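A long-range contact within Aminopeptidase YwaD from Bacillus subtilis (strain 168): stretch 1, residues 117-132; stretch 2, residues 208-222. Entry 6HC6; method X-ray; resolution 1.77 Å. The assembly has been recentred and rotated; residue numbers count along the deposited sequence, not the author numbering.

Stretch 1, residues 117-132: SAPTEEQGLTAPLYNA
Stretch 2, residues 208-222: ALTQQKEATLKLKAF

Two antiparallel strands, 125-131 and 214-222, pair with their N-to-C directions at 157° and their axes 4.6 Å apart at closest; the two stretches bury 923 Å² between them. Stretch 2 enters from a helix through a type I turn, Leu209 to Gln212, closed by Gln212 N to Leu209 O (3.1 Å). At this turn Thr210 O accepts from Asn131 ND2 (3.0 Å; Asn131 chi1 m). Leu129 (m, t) points toward stretch 2 and fits its turn: Leu129 CD1 lies 4.2 Å from Leu209 CD2 and 3.6 Å from Gln212 O, and Leu129 CD2 lies 3.9 Å from Ala215 CB. Lys213 O accepts from Leu129 N (2.8 Å, 170°). Glu214 (p, t) faces Pro128 in a non-hydrogen-bonded pair, CA-CA 3.9 Å, from which the side chains diverge. Ala215 and Ala127 form a hydrogen-bonded pair, CA-CA 6.1 Å, with Ala215 N to Ala127 O and Ala127 N to Ala215 O both 3.2 Å. Thr216 and Thr126, both chi1 m, share one face of the sheet with CA atoms 4.2 Å apart; their OG1 atoms join in a very short 2.5 Å hydrogen bond. On the other face, with the alanines, Leu217 (t, p) pairs with Leu125 (t, p): Leu125 N to Leu217 O is 2.7 Å and Leu217 N to Leu125 O 2.8 Å. Lys218 (m, t, t, t) runs extended past Gly124, whose CA is 3.8 Å from Lys218 CG; a CB there would clash with that CG, and phi/psi of 93/166° itself calls for glycine. Gly124 closes a type I turn from Glu121 (Gly124 N to Glu121 O, 2.6 Å). Beyond it Leu219 (m, t) is held by Thr120 (p) twice: Thr120 N to Leu219 O and Leu219 N to Thr120 OG1, both 2.9 Å. Ala221 CB finally meets Pro119 CG at 4.0 Å.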

# COMPACT_ATOMS: atom_id res chain seq x y z
N SER A 117 14.67 8.88 -6.44
CA SER A 117 15.92 9.58 -6.20
C SER A 117 17.01 9.00 -7.09
O SER A 117 16.80 8.05 -7.84
CB SER A 117 16.31 9.53 -4.71
OG SER A 117 16.58 8.21 -4.28
N ALA A 118 18.22 9.61 -7.02
CA ALA A 118 19.27 9.26 -7.97
C ALA A 118 20.16 8.13 -7.44
O ALA A 118 20.38 8.02 -6.23
CB ALA A 118 20.14 10.48 -8.27
N PRO A 119 20.66 7.29 -8.33
CA PRO A 119 21.67 6.30 -7.96
C PRO A 119 23.03 6.98 -7.90
O PRO A 119 23.15 8.18 -8.09
CB PRO A 119 21.61 5.29 -9.10
CG PRO A 119 21.25 6.12 -10.30
CD PRO A 119 20.29 7.19 -9.76
N THR A 120 24.06 6.18 -7.64
CA THR A 120 25.44 6.64 -7.66
C THR A 120 26.19 5.98 -8.81
O THR A 120 25.69 5.06 -9.46
CB THR A 120 26.16 6.32 -6.34
OG1 THR A 120 26.30 4.90 -6.20
CG2 THR A 120 25.41 6.89 -5.14
N GLU A 121 27.40 6.45 -9.04
CA GLU A 121 28.29 5.70 -9.90
C GLU A 121 28.70 4.42 -9.20
O GLU A 121 28.63 4.30 -7.97
CB GLU A 121 29.50 6.55 -10.27
CG GLU A 121 29.13 7.94 -10.74
CD GLU A 121 29.88 8.36 -11.98
OE1 GLU A 121 29.34 8.16 -13.09
OE2 GLU A 121 31.00 8.89 -11.84
N GLU A 122 29.12 3.43 -10.00
CA GLU A 122 29.36 2.09 -9.47
C GLU A 122 30.42 2.09 -8.38
O GLU A 122 30.34 1.29 -7.43
CB GLU A 122 29.76 1.14 -10.61
CG GLU A 122 28.89 1.26 -11.85
CD GLU A 122 28.48 -0.09 -12.43
OE1 GLU A 122 27.36 -0.19 -12.99
OE2 GLU A 122 29.27 -1.05 -12.32
N GLN A 123 31.43 2.96 -8.50
CA GLN A 123 32.42 3.11 -7.44
C GLN A 123 31.83 3.74 -6.19
O GLN A 123 32.46 3.69 -5.12
CB GLN A 123 33.60 3.96 -7.95
CG GLN A 123 33.23 5.38 -8.39
CD GLN A 123 32.69 5.45 -9.81
OE1 GLN A 123 32.31 4.44 -10.41
NE2 GLN A 123 32.65 6.66 -10.36
N GLY A 124 30.65 4.34 -6.29
CA GLY A 124 29.99 4.94 -5.15
C GLY A 124 30.31 6.41 -4.98
O GLY A 124 31.24 6.97 -5.56
N LEU A 125 29.50 7.05 -4.14
CA LEU A 125 29.64 8.47 -3.82
C LEU A 125 30.23 8.60 -2.42
O LEU A 125 29.59 8.24 -1.43
CB LEU A 125 28.29 9.16 -3.91
CG LEU A 125 28.22 10.54 -3.26
CD1 LEU A 125 29.06 11.51 -4.04
CD2 LEU A 125 26.77 11.01 -3.15
N THR A 126 31.45 9.13 -2.33
CA THR A 126 32.08 9.43 -1.05
C THR A 126 32.17 10.94 -0.90
O THR A 126 32.63 11.63 -1.82
CB THR A 126 33.48 8.82 -0.96
OG1 THR A 126 33.39 7.39 -1.06
CG2 THR A 126 34.12 9.16 0.37
N ALA A 127 31.71 11.46 0.23
CA ALA A 127 31.73 12.89 0.48
C ALA A 127 31.66 13.12 1.98
O ALA A 127 31.21 12.24 2.72
CB ALA A 127 30.56 13.59 -0.23
N PRO A 128 32.10 14.29 2.45
CA PRO A 128 31.96 14.59 3.88
C PRO A 128 30.49 14.59 4.27
O PRO A 128 29.60 14.80 3.45
CB PRO A 128 32.57 15.99 4.01
CG PRO A 128 33.45 16.15 2.80
CD PRO A 128 32.75 15.39 1.72
N LEU A 129 30.24 14.36 5.56
CA LEU A 129 28.90 14.44 6.11
C LEU A 129 28.62 15.84 6.64
O LEU A 129 29.49 16.48 7.24
CB LEU A 129 28.73 13.41 7.23
CG LEU A 129 28.67 11.95 6.79
CD1 LEU A 129 29.05 11.04 7.94
CD2 LEU A 129 27.28 11.61 6.27
N TYR A 130 27.39 16.32 6.43
CA TYR A 130 26.96 17.61 6.95
C TYR A 130 25.73 17.39 7.81
O TYR A 130 24.70 16.92 7.32
CB TYR A 130 26.66 18.60 5.82
CG TYR A 130 26.06 19.91 6.31
CD1 TYR A 130 26.87 20.96 6.72
CD2 TYR A 130 24.68 20.07 6.39
CE1 TYR A 130 26.32 22.14 7.18
CE2 TYR A 130 24.12 21.25 6.85
CZ TYR A 130 24.95 22.28 7.24
OH TYR A 130 24.40 23.46 7.70
N ASN A 131 25.81 17.75 9.10
CA ASN A 131 24.68 17.56 10.00
C ASN A 131 23.68 18.69 9.84
O ASN A 131 23.97 19.84 10.18
CB ASN A 131 25.16 17.47 11.44
CG ASN A 131 25.93 16.20 11.72
OD1 ASN A 131 25.69 15.18 11.09
ND2 ASN A 131 26.87 16.26 12.65
N ALA A 132 22.48 18.35 9.35
CA ALA A 132 21.48 19.35 9.00
C ALA A 132 20.27 19.33 9.93
O ALA A 132 19.25 19.95 9.61
CB ALA A 132 21.02 19.15 7.56
N ALA A 208 25.03 7.50 15.28
CA ALA A 208 26.46 7.28 15.12
C ALA A 208 27.02 8.15 14.02
O ALA A 208 28.08 8.77 14.19
CB ALA A 208 26.73 5.80 14.83
N LEU A 209 26.32 8.23 12.88
CA LEU A 209 26.81 8.99 11.73
C LEU A 209 27.00 10.46 12.05
O LEU A 209 27.82 11.12 11.41
CB LEU A 209 25.84 8.87 10.56
CG LEU A 209 25.99 7.71 9.61
CD1 LEU A 209 25.21 8.05 8.34
CD2 LEU A 209 27.47 7.42 9.35
N THR A 210 26.22 11.02 12.98
CA THR A 210 26.41 12.43 13.32
C THR A 210 27.79 12.71 13.87
O THR A 210 28.18 13.88 13.96
CB THR A 210 25.38 12.93 14.34
OG1 THR A 210 25.60 12.29 15.61
CG2 THR A 210 23.96 12.70 13.87
N GLN A 211 28.55 11.68 14.24
CA GLN A 211 29.88 11.87 14.79
C GLN A 211 30.99 11.56 13.79
O GLN A 211 32.17 11.69 14.15
CB GLN A 211 30.07 11.00 16.04
CG GLN A 211 28.92 11.07 17.03
CD GLN A 211 28.70 12.47 17.57
OE1 GLN A 211 29.54 12.99 18.30
NE2 GLN A 211 27.58 13.08 17.21
N GLN A 212 30.66 11.14 12.56
CA GLN A 212 31.66 10.72 11.59
C GLN A 212 31.95 11.81 10.58
O GLN A 212 31.15 12.71 10.34
CB GLN A 212 31.22 9.46 10.85
CG GLN A 212 30.68 8.34 11.73
CD GLN A 212 31.63 7.93 12.82
OE1 GLN A 212 32.85 7.99 12.65
NE2 GLN A 212 31.08 7.51 13.96
N LYS A 213 33.13 11.72 9.96
CA LYS A 213 33.57 12.75 9.03
C LYS A 213 32.94 12.58 7.64
O LYS A 213 32.54 13.58 7.02
CB LYS A 213 35.09 12.74 8.92
CG LYS A 213 35.79 13.13 10.22
CD LYS A 213 35.63 14.60 10.52
CE LYS A 213 36.65 15.06 11.54
NZ LYS A 213 36.75 14.08 12.67
N GLU A 214 32.86 11.36 7.13
CA GLU A 214 32.42 11.16 5.76
C GLU A 214 31.78 9.78 5.63
O GLU A 214 31.91 8.92 6.50
CB GLU A 214 33.59 11.29 4.77
CG GLU A 214 34.59 10.16 4.88
CD GLU A 214 35.94 10.46 4.25
OE1 GLU A 214 36.26 11.65 4.03
OE2 GLU A 214 36.68 9.50 3.97
N ALA A 215 31.10 9.58 4.51
CA ALA A 215 30.40 8.33 4.24
C ALA A 215 30.48 8.03 2.75
O ALA A 215 30.72 8.92 1.92
CB ALA A 215 28.95 8.41 4.71
N THR A 216 30.29 6.76 2.41
CA THR A 216 30.25 6.32 1.02
C THR A 216 28.94 5.61 0.75
O THR A 216 28.59 4.64 1.44
CB THR A 216 31.40 5.38 0.70
OG1 THR A 216 32.65 6.05 0.90
CG2 THR A 216 31.32 4.91 -0.75
N LEU A 217 28.23 6.07 -0.28
CA LEU A 217 26.96 5.51 -0.69
C LEU A 217 27.13 4.83 -2.04
O LEU A 217 27.72 5.41 -2.95
CB LEU A 217 25.91 6.61 -0.75
CG LEU A 217 24.43 6.29 -0.64
CD1 LEU A 217 24.10 5.86 0.77
CD2 LEU A 217 23.67 7.56 -0.97
N LYS A 218 26.66 3.59 -2.15
CA LYS A 218 26.64 2.86 -3.42
C LYS A 218 25.19 2.48 -3.70
O LYS A 218 24.59 1.73 -2.94
CB LYS A 218 27.52 1.61 -3.37
CG LYS A 218 28.99 1.89 -3.10
CD LYS A 218 29.86 0.65 -3.32
CE LYS A 218 31.29 0.91 -2.88
NZ LYS A 218 32.15 -0.31 -2.95
N LEU A 219 24.64 3.03 -4.79
CA LEU A 219 23.23 2.80 -5.13
C LEU A 219 23.11 2.53 -6.62
O LEU A 219 23.61 3.30 -7.43
CB LEU A 219 22.36 3.99 -4.75
CG LEU A 219 22.21 4.31 -3.26
CD1 LEU A 219 21.62 5.70 -3.12
CD2 LEU A 219 21.33 3.29 -2.55
N LYS A 220 22.43 1.44 -6.96
CA LYS A 220 22.18 1.07 -8.34
C LYS A 220 20.68 1.15 -8.61
O LYS A 220 19.87 0.76 -7.77
CB LYS A 220 22.71 -0.34 -8.63
CG LYS A 220 21.98 -1.07 -9.75
CD LYS A 220 22.95 -1.71 -10.74
CE LYS A 220 22.23 -2.61 -11.73
NZ LYS A 220 23.19 -3.47 -12.49
N ALA A 221 20.33 1.70 -9.77
CA ALA A 221 18.95 1.77 -10.23
C ALA A 221 18.65 0.58 -11.12
O ALA A 221 19.36 0.34 -12.11
CB ALA A 221 18.69 3.08 -10.98
N PHE A 222 17.62 -0.17 -10.78
CA PHE A 222 17.14 -1.25 -11.63
C PHE A 222 16.01 -0.71 -12.49
O PHE A 222 15.00 -0.23 -11.97
CB PHE A 222 16.68 -2.43 -10.77
CG PHE A 222 17.81 -3.12 -10.07
CD1 PHE A 222 18.30 -2.63 -8.87
CD2 PHE A 222 18.42 -4.22 -10.64
CE1 PHE A 222 19.36 -3.25 -8.23
CE2 PHE A 222 19.48 -4.84 -10.02
CZ PHE A 222 19.95 -4.36 -8.81
O HOH W 1 31.99 -1.00 -5.50
O HOH W 2 30.56 15.75 9.83